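Long-range contacts in homoprotocatechuate 2,3-dioxygenase (Brevibacterium fuscum, PDB 4Z6M), which catalyses the ring-opening dioxygenation of homoprotocatechuate, an extradiol cleavage that uses iron(II) held by two histidines and a carboxylate: residues 12-17 / 80-85; 18-23 / 63-68; 40-45 / 54-59; 286-291 / 337-342; 296-301 / 355-360. The protein carries 1 engineered substitution. All blocks are in the same frame, centred on the assembly; numbering follows the deposited sequence. Where two conformers were deposited one is given.

Contact 1. Residues 12-17 / 80-85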
# COMPACT_ATOMS: atom_id res chain seq x y z
N ALA A 12 17.26 -30.92 -23.75
CA ALA A 12 17.00 -30.53 -22.36
C ALA A 12 15.53 -30.81 -22.02
O ALA A 12 14.65 -30.67 -22.88
CB ALA A 12 17.32 -29.06 -22.14
N PRO A 13 15.27 -31.16 -20.76
CA PRO A 13 13.88 -31.20 -20.30
C PRO A 13 13.30 -29.80 -20.34
O PRO A 13 14.02 -28.83 -20.12
CB PRO A 13 14.01 -31.67 -18.84
CG PRO A 13 15.35 -31.17 -18.43
CD PRO A 13 16.20 -31.40 -19.65
N ASP A 14 12.01 -29.69 -20.64
CA ASP A 14 11.28 -28.44 -20.64
C ASP A 14 10.93 -28.12 -19.21
O ASP A 14 9.96 -28.66 -18.65
CB ASP A 14 10.03 -28.55 -21.52
CG ASP A 14 9.25 -27.25 -21.61
OD1 ASP A 14 9.58 -26.32 -20.83
OD2 ASP A 14 8.28 -27.16 -22.42
N ILE A 15 11.69 -27.20 -18.63
CA ILE A 15 11.50 -26.79 -17.24
C ILE A 15 10.47 -25.66 -17.19
O ILE A 15 10.60 -24.64 -17.89
CB ILE A 15 12.82 -26.35 -16.61
CG1 ILE A 15 13.82 -27.52 -16.56
CG2 ILE A 15 12.60 -25.73 -15.24
CD1 ILE A 15 15.27 -27.07 -16.48
N LEU A 16 9.46 -25.82 -16.33
CA LEU A 16 8.46 -24.77 -16.13
C LEU A 16 8.92 -23.64 -15.21
O LEU A 16 8.72 -22.46 -15.50
CB LEU A 16 7.19 -25.38 -15.56
CG LEU A 16 6.47 -26.44 -16.39
CD1 LEU A 16 5.42 -27.13 -15.53
CD2 LEU A 16 5.86 -25.78 -17.63
N ARG A 17 9.46 -24.02 -14.05
CA ARG A 17 9.65 -23.08 -12.94
C ARG A 17 10.34 -23.80 -11.80
O ARG A 17 10.25 -25.03 -11.69
CB ARG A 17 8.33 -22.51 -12.41
CG ARG A 17 7.31 -23.57 -12.00
CD ARG A 17 6.25 -22.96 -11.11
NE ARG A 17 5.16 -23.88 -10.78
CZ ARG A 17 4.51 -23.89 -9.61
NH1 ARG A 17 3.49 -24.71 -9.43
NH2 ARG A 17 4.87 -23.07 -8.64
N ARG A 80 9.74 -28.05 -11.56
CA ARG A 80 8.70 -28.77 -12.27
C ARG A 80 8.93 -28.69 -13.77
O ARG A 80 9.31 -27.64 -14.29
CB ARG A 80 7.32 -28.28 -11.89
CG ARG A 80 6.23 -29.28 -12.22
CD ARG A 80 4.84 -28.87 -11.77
NE ARG A 80 3.93 -29.97 -11.96
CZ ARG A 80 2.63 -29.88 -12.16
NH1 ARG A 80 2.00 -28.72 -12.19
NH2 ARG A 80 1.95 -30.99 -12.36
N VAL A 81 8.74 -29.82 -14.44
CA VAL A 81 8.85 -29.92 -15.89
C VAL A 81 7.47 -30.06 -16.54
O VAL A 81 6.47 -30.34 -15.86
CB VAL A 81 9.79 -31.05 -16.31
CG1 VAL A 81 11.17 -30.80 -15.79
CG2 VAL A 81 9.29 -32.42 -15.87
N ARG A 82 7.41 -29.85 -17.85
CA ARG A 82 6.12 -29.65 -18.51
C ARG A 82 5.29 -30.92 -18.63
O ARG A 82 4.07 -30.86 -18.53
CB ARG A 82 6.30 -29.05 -19.90
CG ARG A 82 4.98 -28.71 -20.58
CD ARG A 82 5.16 -27.90 -21.85
NE ARG A 82 5.63 -26.55 -21.53
CZ ARG A 82 4.84 -25.57 -21.08
NH1 ARG A 82 3.53 -25.73 -20.96
NH2 ARG A 82 5.38 -24.38 -20.81
N THR A 83 5.94 -32.07 -18.83
CA THR A 83 5.23 -33.33 -19.10
C THR A 83 5.95 -34.46 -18.38
O THR A 83 7.14 -34.36 -18.05
CB THR A 83 5.20 -33.68 -20.60
OG1 THR A 83 6.52 -33.97 -21.05
CG2 THR A 83 4.64 -32.57 -21.43
N PRO A 84 5.25 -35.60 -18.21
CA PRO A 84 5.94 -36.75 -17.65
C PRO A 84 7.20 -37.15 -18.43
O PRO A 84 8.20 -37.54 -17.83
CB PRO A 84 4.87 -37.84 -17.71
CG PRO A 84 3.57 -37.11 -17.61
CD PRO A 84 3.80 -35.82 -18.33
N GLU A 85 7.14 -37.03 -19.75
CA GLU A 85 8.23 -37.40 -20.64
C GLU A 85 9.47 -36.52 -20.43
O GLU A 85 10.60 -36.92 -20.72
CB GLU A 85 7.73 -37.32 -22.09
CG GLU A 85 6.69 -38.39 -22.45
CD GLU A 85 5.24 -38.13 -21.97
OE1 GLU A 85 4.46 -39.12 -21.99
OE2 GLU A 85 4.86 -36.99 -21.59
O HOH W 1 8.15 -24.13 -20.63
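D14 and R82 form a salt bridge in which R82 NE lies 2.9 Å from D14 OD2. The carboxylate oxygen sits in the guanidinium plane, but NE meets it from above the carboxylate plane, the two planes standing 48° apart. A water also bridges the two groups, donating to D14 OD1 and accepting from R82 NH2. The backbones are bonded as well: R82 N to D14 O (2.9 Å), L16 N to R80 O (2.7 Å) and R80 N to R17 O (3.1 Å). Between the I15–V81 and R17–R80 pairs the register slips by one residue, a beta bulge in the pairing of strands 15-25 and 73-81. L16 CD2 lies over one face of the R82 guanidinium, toward the rim and 3.5 Å from R82 NH2, while L16 CD1 rests 3.4 Å from V81 O. R195 also pairs with D14, and D277 of the second subunit binds both R17 and R80. That shared carboxylate probably offsets the repulsion between R17 NH1 and R80 NH1, 5.1 Å apart.

Contact 2. Residues 18-23 / 63-68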
# COMPACT_ATOMS: atom_id res chain seq x y z
N CYS A 18 10.94 -23.02 -10.92
CA CYS A 18 11.21 -23.52 -9.58
C CYS A 18 9.91 -23.92 -8.90
O CYS A 18 8.87 -23.31 -9.10
CB CYS A 18 11.96 -22.50 -8.74
SG CYS A 18 11.09 -20.98 -8.38
N ALA A 19 9.97 -24.98 -8.12
CA ALA A 19 8.75 -25.52 -7.50
C ALA A 19 8.81 -25.74 -6.00
O ALA A 19 7.86 -25.41 -5.30
CB ALA A 19 8.33 -26.81 -8.17
N TYR A 20 9.90 -26.33 -5.50
CA TYR A 20 10.05 -26.45 -4.04
C TYR A 20 11.50 -26.69 -3.70
O TYR A 20 12.27 -27.12 -4.55
CB TYR A 20 9.15 -27.56 -3.44
CG TYR A 20 9.64 -29.00 -3.63
CD1 TYR A 20 9.24 -29.74 -4.72
CD2 TYR A 20 10.46 -29.60 -2.69
CE1 TYR A 20 9.67 -31.06 -4.90
CE2 TYR A 20 10.89 -30.91 -2.86
CZ TYR A 20 10.52 -31.63 -3.97
OH TYR A 20 10.99 -32.92 -4.10
N ALA A 21 11.84 -26.40 -2.45
CA ALA A 21 13.11 -26.84 -1.88
C ALA A 21 12.84 -27.78 -0.71
O ALA A 21 11.89 -27.59 0.04
CB ALA A 21 13.97 -25.69 -1.42
N GLU A 22 13.73 -28.76 -0.54
CA GLU A 22 13.78 -29.58 0.67
C GLU A 22 15.01 -29.17 1.47
O GLU A 22 16.14 -29.29 0.97
CB GLU A 22 13.84 -31.08 0.31
CG GLU A 22 13.80 -31.95 1.55
CD GLU A 22 13.85 -33.44 1.29
OE1 GLU A 22 14.06 -33.88 0.13
OE2 GLU A 22 13.63 -34.19 2.28
N LEU A 23 14.77 -28.61 2.65
CA LEU A 23 15.80 -28.19 3.58
C LEU A 23 15.87 -29.16 4.74
O LEU A 23 14.84 -29.46 5.35
CB LEU A 23 15.52 -26.78 4.12
CG LEU A 23 15.46 -25.65 3.09
CD1 LEU A 23 15.11 -24.35 3.80
CD2 LEU A 23 16.76 -25.49 2.32
N ASN A 63 5.74 -26.04 -1.50
CA ASN A 63 6.87 -25.23 -1.96
C ASN A 63 8.11 -25.42 -1.09
O ASN A 63 9.21 -24.95 -1.46
CB ASN A 63 6.53 -23.76 -1.98
CG ASN A 63 5.41 -23.41 -2.93
OD1 ASN A 63 4.41 -22.80 -2.52
ND2 ASN A 63 5.55 -23.78 -4.19
N LEU A 64 7.95 -26.03 0.09
CA LEU A 64 9.05 -26.14 1.03
C LEU A 64 8.82 -27.40 1.86
O LEU A 64 7.74 -27.58 2.41
CB LEU A 64 9.15 -24.91 1.92
CG LEU A 64 10.32 -24.79 2.86
CD1 LEU A 64 11.64 -24.71 2.10
CD2 LEU A 64 10.17 -23.56 3.74
N VAL A 65 9.82 -28.27 1.91
CA VAL A 65 9.81 -29.43 2.79
C VAL A 65 10.91 -29.23 3.81
O VAL A 65 12.09 -29.05 3.45
CB VAL A 65 10.04 -30.75 2.03
CG1 VAL A 65 9.90 -31.93 2.99
CG2 VAL A 65 9.05 -30.87 0.89
N LEU A 66 10.54 -29.25 5.09
CA LEU A 66 11.51 -29.21 6.18
C LEU A 66 11.67 -30.64 6.67
O LEU A 66 10.70 -31.28 7.09
CB LEU A 66 11.03 -28.33 7.33
CG LEU A 66 10.58 -26.92 6.94
CD1 LEU A 66 10.04 -26.20 8.17
CD2 LEU A 66 11.70 -26.15 6.26
N THR A 67 12.90 -31.17 6.61
CA THR A 67 13.19 -32.56 6.97
C THR A 67 14.17 -32.54 8.14
O THR A 67 15.23 -31.96 8.04
CB THR A 67 13.77 -33.33 5.77
OG1 THR A 67 12.78 -33.42 4.74
CG2 THR A 67 14.22 -34.72 6.16
N LYS A 68 13.82 -33.21 9.22
CA LYS A 68 14.70 -33.31 10.37
C LYS A 68 15.95 -34.11 9.98
O LYS A 68 15.85 -35.16 9.35
CB LYS A 68 13.98 -34.01 11.51
CG LYS A 68 14.76 -34.14 12.81
CD LYS A 68 13.93 -34.96 13.79
CE LYS A 68 14.76 -35.40 14.99
NZ LYS A 68 15.50 -34.27 15.61
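Parallel pairing of strands 15-25 and 64-68 joins the first and last strands of a beta-alpha-beta-beta-beta module in the N-terminal mixed sheet, as in the glyoxalase/dioxygenase superfamily. A21, E22 and L23 stand beside L64, V65 and L66, and the segment axes are 11° apart. The ladder runs from A21 N to N63 O, V65 N to A21 O (2.9 Å), L23 N to V65 O (2.8 Å) and T67 N to L23 O. N63 extends it with its side chain: ND2 reaches A19 O at 3.0 Å with a nearly straight N-H...O (171°), the acceptor in the amide plane, while OD1 bonds S55. On the face of E22 and V65, the glutamate has CG anti to its backbone N (chi1 -176°) and is extended beyond, and T67 OG1 donates to the anti lone pair of E22 OE2 at 2.7 Å. OE1 pairs with R117. V65 CG2 lies 4.1 Å from Y20 CD2, the two side chains pointing the same way; Y20 OH continues to E127. The other face is aliphatic: L64 CD1 meets L23 CD1 at 3.9 Å, and both leucines touch Y35 of helix 28-38. Gripped at both oxygens, the buried E22 carboxylate is probably kept ionised by R117.

Contact 3. Residues 40-45 / 54-59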
# COMPACT_ATOMS: atom_id res chain seq x y z
N GLY A 40 3.97 -17.57 8.48
CA GLY A 40 2.60 -17.81 8.04
C GLY A 40 2.44 -18.76 6.86
O GLY A 40 1.37 -18.82 6.25
N LEU A 41 3.47 -19.55 6.52
CA LEU A 41 3.29 -20.53 5.46
C LEU A 41 2.26 -21.58 5.89
O LEU A 41 2.01 -21.78 7.08
CB LEU A 41 4.62 -21.20 5.11
CG LEU A 41 5.56 -20.32 4.26
CD1 LEU A 41 6.97 -20.88 4.29
CD2 LEU A 41 5.09 -20.16 2.82
N HIS A 42 1.64 -22.21 4.90
CA HIS A 42 0.50 -23.10 5.12
C HIS A 42 0.93 -24.55 5.12
O HIS A 42 1.64 -24.98 4.22
CB HIS A 42 -0.54 -22.84 4.03
CG HIS A 42 -1.01 -21.43 4.06
ND1 HIS A 42 -1.96 -21.02 4.96
CD2 HIS A 42 -0.54 -20.31 3.46
CE1 HIS A 42 -2.12 -19.71 4.85
NE2 HIS A 42 -1.26 -19.26 3.95
N VAL A 43 0.48 -25.31 6.11
CA VAL A 43 0.88 -26.72 6.26
C VAL A 43 0.03 -27.60 5.34
O VAL A 43 -1.19 -27.66 5.47
CB VAL A 43 0.78 -27.19 7.72
CG1 VAL A 43 1.21 -28.65 7.83
CG2 VAL A 43 1.63 -26.33 8.63
N SER A 44 0.71 -28.30 4.45
CA SER A 44 0.07 -29.31 3.60
C SER A 44 0.05 -30.66 4.28
O SER A 44 -0.83 -31.46 4.02
CB SER A 44 0.81 -29.43 2.26
OG SER A 44 0.78 -28.17 1.58
N TYR A 45 1.08 -30.94 5.07
CA TYR A 45 1.24 -32.24 5.73
C TYR A 45 2.34 -32.08 6.77
O TYR A 45 3.33 -31.39 6.51
CB TYR A 45 1.66 -33.34 4.75
CG TYR A 45 1.67 -34.68 5.44
CD1 TYR A 45 0.48 -35.31 5.77
CD2 TYR A 45 2.86 -35.27 5.87
CE1 TYR A 45 0.46 -36.51 6.45
CE2 TYR A 45 2.85 -36.49 6.54
CZ TYR A 45 1.66 -37.10 6.83
OH TYR A 45 1.64 -38.29 7.49
N ARG A 54 3.27 -24.71 1.95
CA ARG A 54 2.99 -24.05 0.69
C ARG A 54 2.61 -22.60 0.90
O ARG A 54 2.15 -22.18 1.96
CB ARG A 54 1.91 -24.78 -0.11
CG ARG A 54 0.50 -24.66 0.42
CD ARG A 54 -0.44 -25.41 -0.46
NE ARG A 54 -1.86 -25.26 -0.12
CZ ARG A 54 -2.53 -26.06 0.71
NH1 ARG A 54 -1.90 -27.00 1.43
NH2 ARG A 54 -3.83 -25.92 0.82
N SER A 55 2.83 -21.85 -0.18
CA SER A 55 2.46 -20.44 -0.23
C SER A 55 0.96 -20.27 -0.49
O SER A 55 0.26 -21.21 -0.86
CB SER A 55 3.30 -19.74 -1.28
OG SER A 55 3.03 -20.23 -2.56
N PHE A 56 0.50 -19.02 -0.35
CA PHE A 56 -0.94 -18.70 -0.42
C PHE A 56 -1.57 -19.09 -1.75
O PHE A 56 -2.72 -19.47 -1.79
CB PHE A 56 -1.11 -17.20 -0.20
CG PHE A 56 -2.51 -16.73 0.13
CD1 PHE A 56 -3.17 -17.19 1.27
CD2 PHE A 56 -3.14 -15.78 -0.66
CE1 PHE A 56 -4.43 -16.72 1.58
CE2 PHE A 56 -4.39 -15.30 -0.32
CZ PHE A 56 -5.02 -15.77 0.79
N GLU A 57 -0.84 -18.91 -2.85
CA GLU A 57 -1.43 -19.11 -4.18
C GLU A 57 -1.08 -20.44 -4.84
O GLU A 57 -1.43 -20.68 -5.99
CB GLU A 57 -1.06 -17.94 -5.11
CG GLU A 57 -1.60 -16.62 -4.63
CD GLU A 57 -1.37 -15.47 -5.61
OE1 GLU A 57 -0.50 -15.62 -6.50
OE2 GLU A 57 -2.07 -14.43 -5.42
N GLU A 58 -0.38 -21.31 -4.12
CA GLU A 58 0.09 -22.56 -4.72
C GLU A 58 -1.00 -23.61 -4.81
O GLU A 58 -1.83 -23.72 -3.91
CB GLU A 58 1.26 -23.11 -3.91
CG GLU A 58 1.95 -24.29 -4.58
CD GLU A 58 2.39 -23.95 -5.99
OE1 GLU A 58 3.48 -23.31 -6.12
OE2 GLU A 58 1.67 -24.30 -6.96
N PHE A 59 -0.99 -24.41 -5.87
CA PHE A 59 -1.90 -25.55 -6.00
C PHE A 59 -1.16 -26.90 -5.98
O PHE A 59 -1.78 -27.93 -5.73
CB PHE A 59 -2.78 -25.48 -7.26
CG PHE A 59 -2.05 -25.77 -8.53
CD1 PHE A 59 -1.32 -24.78 -9.17
CD2 PHE A 59 -2.04 -27.03 -9.07
CE1 PHE A 59 -0.60 -25.07 -10.31
CE2 PHE A 59 -1.34 -27.31 -10.24
CZ PHE A 59 -0.61 -26.33 -10.84
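A single antiparallel hydrogen-bonded pair, H42 with R54, joins the start of strand 42-46, the outermost strand at this side of the N-terminal sheet, to the end of strand 50-54. H42 N bonds R54 O at 3.0 Å and R54 N returns to H42 O at 2.8 Å. R54 CG sits between its backbone N and carbonyl carbon (chi1 73°), and the chain then extends to NE. R54 NH1 meets S44 OG at 2.9 Å, the hydroxyl oxygen lying in the guanidinium plane; NH2 is taken by E136 O. The H42 ring presents its edge to R54 O, with CD2 3.6 Å away. Its NE2 bonds E149 and comes 3.9 Å from F56 CD1, at the edge of the phenylalanine ring. L41 CD2 packs 3.7 Å from R54 O. F56 belongs to a type I turn, S55 to E58, that carries the chain off. S44 OG also bonds H61 O, linking the arginine to the following loop; the bonds at NH1 and NH2 together should restrain rotation of the guanidinium.

Contact 4. Residues 286-291 / 337-342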
# COMPACT_ATOMS: atom_id res chain seq x y z
N ASN A 286 27.86 -2.92 -13.46
CA ASN A 286 29.23 -2.96 -12.97
C ASN A 286 29.24 -3.28 -11.49
O ASN A 286 28.44 -2.73 -10.73
CB ASN A 286 29.92 -1.63 -13.21
CG ASN A 286 31.40 -1.70 -12.94
OD1 ASN A 286 31.85 -1.40 -11.83
ND2 ASN A 286 32.17 -2.07 -13.96
N VAL A 287 30.18 -4.12 -11.06
CA VAL A 287 30.25 -4.53 -9.66
C VAL A 287 30.46 -3.36 -8.70
O VAL A 287 30.13 -3.46 -7.53
CB VAL A 287 31.35 -5.61 -9.47
CG1 VAL A 287 32.75 -5.00 -9.57
CG2 VAL A 287 31.15 -6.41 -8.20
N HIS A 288 31.06 -2.27 -9.19
CA HIS A 288 31.34 -1.12 -8.34
C HIS A 288 30.20 -0.12 -8.28
O HIS A 288 30.28 0.86 -7.55
CB HIS A 288 32.62 -0.41 -8.76
CG HIS A 288 33.80 -1.31 -8.81
ND1 HIS A 288 34.55 -1.64 -7.70
CD2 HIS A 288 34.36 -1.98 -9.85
CE1 HIS A 288 35.51 -2.47 -8.06
NE2 HIS A 288 35.41 -2.71 -9.35
N ASP A 289 29.10 -0.39 -8.99
CA ASP A 289 27.92 0.50 -8.97
C ASP A 289 27.14 0.26 -7.68
O ASP A 289 26.58 -0.82 -7.48
CB ASP A 289 27.07 0.17 -10.20
CG ASP A 289 25.84 1.06 -10.36
OD1 ASP A 289 25.39 1.63 -9.35
OD2 ASP A 289 25.34 1.14 -11.49
N ASN A 290 27.16 1.24 -6.78
CA ASN A 290 26.55 1.10 -5.48
C ASN A 290 25.03 1.10 -5.51
O ASN A 290 24.45 0.96 -4.46
CB ASN A 290 27.04 2.20 -4.54
CG ASN A 290 26.70 1.93 -3.09
OD1 ASN A 290 27.04 0.87 -2.54
ND2 ASN A 290 26.02 2.88 -2.46
N GLN A 291 24.41 1.19 -6.68
CA GLN A 291 22.96 0.99 -6.80
C GLN A 291 22.56 -0.37 -7.37
O GLN A 291 21.37 -0.62 -7.58
CB GLN A 291 22.30 2.13 -7.59
CG GLN A 291 22.48 3.50 -6.96
CD GLN A 291 21.69 4.66 -7.56
OE1 GLN A 291 21.86 5.80 -7.14
NE2 GLN A 291 20.89 4.41 -8.57
N ASP A 337 40.38 -2.59 0.45
CA ASP A 337 40.87 -2.10 -0.82
C ASP A 337 39.76 -1.99 -1.87
O ASP A 337 40.04 -1.96 -3.07
CB ASP A 337 42.01 -2.99 -1.33
CG ASP A 337 43.23 -2.96 -0.42
OD1 ASP A 337 43.53 -1.89 0.16
OD2 ASP A 337 43.90 -4.01 -0.29
N GLY A 338 38.51 -1.93 -1.42
CA GLY A 338 37.37 -1.88 -2.32
C GLY A 338 37.00 -0.47 -2.75
O GLY A 338 37.54 0.53 -2.27
N PHE A 339 36.05 -0.41 -3.67
CA PHE A 339 35.56 0.84 -4.21
C PHE A 339 34.13 0.66 -4.68
O PHE A 339 33.79 -0.36 -5.29
CB PHE A 339 36.42 1.28 -5.40
CG PHE A 339 35.95 2.53 -6.05
CD1 PHE A 339 36.21 3.77 -5.49
CD2 PHE A 339 35.25 2.47 -7.25
CE1 PHE A 339 35.76 4.93 -6.12
CE2 PHE A 339 34.80 3.62 -7.87
CZ PHE A 339 35.06 4.84 -7.30
N SER A 340 33.29 1.66 -4.43
CA SER A 340 32.02 1.78 -5.14
C SER A 340 31.68 3.22 -5.45
O SER A 340 32.20 4.15 -4.82
CB SER A 340 30.88 1.11 -4.36
OG SER A 340 30.45 1.87 -3.25
N PHE A 341 30.80 3.41 -6.43
CA PHE A 341 30.38 4.74 -6.86
C PHE A 341 28.87 4.87 -6.84
O PHE A 341 28.14 3.88 -6.95
CB PHE A 341 30.94 5.08 -8.25
CG PHE A 341 30.48 4.17 -9.37
CD1 PHE A 341 29.24 4.35 -9.94
CD2 PHE A 341 31.28 3.16 -9.82
CE1 PHE A 341 28.79 3.51 -10.95
CE2 PHE A 341 30.84 2.32 -10.83
CZ PHE A 341 29.61 2.51 -11.41
N THR A 342 28.42 6.12 -6.76
CA THR A 342 27.01 6.45 -6.98
C THR A 342 26.76 6.82 -8.44
O THR A 342 25.85 6.32 -9.07
CB THR A 342 26.56 7.59 -6.05
OG1 THR A 342 26.73 7.20 -4.68
CG2 THR A 342 25.09 7.92 -6.29
O HOH W 2 24.95 5.40 -3.57
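F341 closes tightly over the backbone of H288 and D289, whereas the N290 and T342 side chains meet through a water. In the tight part, D289 CA lies over the face of the F341 ring, 3.8 Å from its centroid and 21° off the normal, a CH-pi contact. H288 O stands above the same ring, toward its rim and 3.4 Å from F341 CD2. F341 CG lies between its own backbone N and carbonyl carbon (chi1 62°). N286 OD1 comes near the ring edge. Backbone bonds grip F341 at both ends: F341 N to H288 O and N290 N to F341 O, each 2.8 Å. H288 ND1 adds a bond to F339 O at 2.8 Å; the acceptor is in the imidazole plane, but the donor rises above the carbonyl plane. On the looser side the water accepts from N290 ND2 and donates to T342 OG1, with further bonds from ND2 to G297 O and from OG1 to G349 O. R236 of the third subunit pairs with D289 and also bonds T342 O. The 286-291 loop combines a type I turn, N286 to D289, with two Asx turns, in which N286 OD1 accepts from H288 N and D289 OD1 from Q291 N.

Contact 5. Residues 296-301 / 355-360; sequences WGNPVV and ASKGFK
S356 OG and K357 NZ reach across to two successive carbonyls of the 296-301 loop. The serine hydroxyl donates to G297 O at 2.7 Å, approaching nearly in line with the carbonyl bond; OG sits between its own backbone N and carbonyl carbon (chi1 59°). G297 O has a second donor in N290 ND2, so this buried oxygen is held twice. S356 OG also lies 3.2 Å from P299 N, which has no hydrogen to give. K357 NZ donates to W296 O at 3.0 Å from within the carbonyl plane, and also bonds I241 O of the third subunit. Two carbonyls at the ammonium would be expected to stabilise its charge. The lysine turns about CB–CG (chi2 -67°), which places CD, then runs extended, K357 CE passing 3.3 Å from N298 OD1. Both segments are largely irregular C-terminal chain lying against the third subunit: W296 NE1 bonds D230 and N298 ND2 bonds G244 O, both of that subunit, and K360 pairs in an antiparallel ladder with one of its strands. P299 supplies the apolar side. Its CB meets A355 CB at 3.8 Å, CD meets K357 CG at 3.7 Å as the two side chains cross at about a right angle, and CG touches F359 CD2 at 4.2 Å. The F359 ring also meets F359 of the third subunit. Within 355-360, A355 N is satisfied by F359 O.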
# COMPACT_ATOMS: atom_id res chain seq x y z
N TRP A 296 18.96 2.07 -3.46
CA TRP A 296 19.05 3.25 -2.59
C TRP A 296 20.45 3.45 -2.04
O TRP A 296 20.69 4.40 -1.27
CB TRP A 296 18.04 3.13 -1.46
CG TRP A 296 16.66 2.77 -1.92
CD1 TRP A 296 16.06 3.06 -3.12
CD2 TRP A 296 15.69 2.03 -1.16
NE1 TRP A 296 14.77 2.57 -3.14
CE2 TRP A 296 14.52 1.95 -1.94
CE3 TRP A 296 15.68 1.50 0.13
CZ2 TRP A 296 13.38 1.31 -1.49
CZ3 TRP A 296 14.56 0.85 0.56
CH2 TRP A 296 13.44 0.74 -0.24
N GLY A 297 21.37 2.57 -2.43
CA GLY A 297 22.75 2.69 -2.03
C GLY A 297 23.06 2.18 -0.64
O GLY A 297 24.17 2.35 -0.17
N ASN A 298 22.10 1.55 0.04
CA ASN A 298 22.38 1.02 1.36
C ASN A 298 23.42 -0.09 1.24
O ASN A 298 23.48 -0.80 0.22
CB ASN A 298 21.10 0.52 2.06
CG ASN A 298 20.33 1.66 2.69
OD1 ASN A 298 20.94 2.59 3.21
ND2 ASN A 298 19.03 1.58 2.68
N PRO A 299 24.28 -0.21 2.24
CA PRO A 299 25.40 -1.15 2.14
C PRO A 299 24.95 -2.61 2.20
O PRO A 299 24.00 -2.93 2.91
CB PRO A 299 26.27 -0.79 3.35
CG PRO A 299 25.30 -0.27 4.35
CD PRO A 299 24.33 0.55 3.52
N VAL A 300 25.62 -3.48 1.47
CA VAL A 300 25.36 -4.92 1.55
C VAL A 300 26.10 -5.46 2.75
O VAL A 300 27.31 -5.32 2.86
CB VAL A 300 25.79 -5.62 0.25
CG1 VAL A 300 25.53 -7.12 0.32
CG2 VAL A 300 25.04 -5.03 -0.93
N VAL A 301 25.34 -6.08 3.65
CA VAL A 301 25.91 -6.61 4.86
C VAL A 301 26.92 -7.72 4.53
O VAL A 301 26.72 -8.52 3.63
CB VAL A 301 24.79 -7.13 5.81
CG1 VAL A 301 23.72 -6.07 6.05
CG2 VAL A 301 24.18 -8.40 5.28
N ALA A 355 32.19 0.66 3.22
CA ALA A 355 30.85 0.58 2.71
C ALA A 355 30.23 1.95 2.58
O ALA A 355 30.78 2.95 3.04
CB ALA A 355 30.02 -0.33 3.59
N SER A 356 29.05 2.00 1.97
CA SER A 356 28.29 3.23 1.89
C SER A 356 27.70 3.61 3.26
O SER A 356 27.71 2.82 4.21
CB SER A 356 27.19 3.02 0.88
OG SER A 356 26.38 1.93 1.27
N LYS A 357 27.20 4.84 3.33
CA LYS A 357 26.43 5.37 4.45
C LYS A 357 27.22 5.46 5.76
O LYS A 357 26.65 5.53 6.85
CB LYS A 357 25.13 4.60 4.69
CG LYS A 357 24.31 4.22 3.47
CD LYS A 357 23.72 5.38 2.73
CE LYS A 357 22.76 4.90 1.64
NZ LYS A 357 22.52 5.92 0.60
N GLY A 358 28.54 5.48 5.66
CA GLY A 358 29.37 5.77 6.83
C GLY A 358 29.94 4.57 7.57
O GLY A 358 30.52 4.75 8.63
N PHE A 359 29.79 3.37 7.02
CA PHE A 359 30.17 2.13 7.69
C PHE A 359 31.42 1.49 7.07
O PHE A 359 31.66 1.60 5.88
CB PHE A 359 29.02 1.12 7.66
CG PHE A 359 27.80 1.59 8.39
CD1 PHE A 359 27.84 1.81 9.77
CD2 PHE A 359 26.61 1.85 7.71
CE1 PHE A 359 26.71 2.26 10.44
CE2 PHE A 359 25.48 2.28 8.38
CZ PHE A 359 25.54 2.49 9.75
N LYS A 360 32.20 0.81 7.91
CA LYS A 360 33.24 -0.14 7.51
C LYS A 360 32.81 -1.53 7.93
O LYS A 360 31.80 -1.69 8.62
CB LYS A 360 34.57 0.18 8.22
CG LYS A 360 35.46 1.18 7.52
CD LYS A 360 36.85 1.29 8.15
CE LYS A 360 36.89 0.97 9.65
NZ LYS A 360 38.20 1.34 10.26

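Overall arrangement
From the N terminus, strand 15-25 enters contact 1 and then contact 2. The chain passes through helix 28-38 into contact 3, which closes first, at 54-59; contact 2 closes around it at 63-68, and contact 1 encloses both at 80-85. All three reach one sheet, R17 of contact 1 salt-bridging E58 of contact 3 and N63 of contact 2 bonding S55 and E58. Contacts 4 and 5 come later, across the chain's centre from contacts 1 and 2. Contact 4 opens at 286-291 and closes at 337-342, contact 5 opens at 296-301 and closes at 355-360, so they cross, joined by N290 and G297. Contacts 1 and 3 touch the second subunit, 4 and 5 the third.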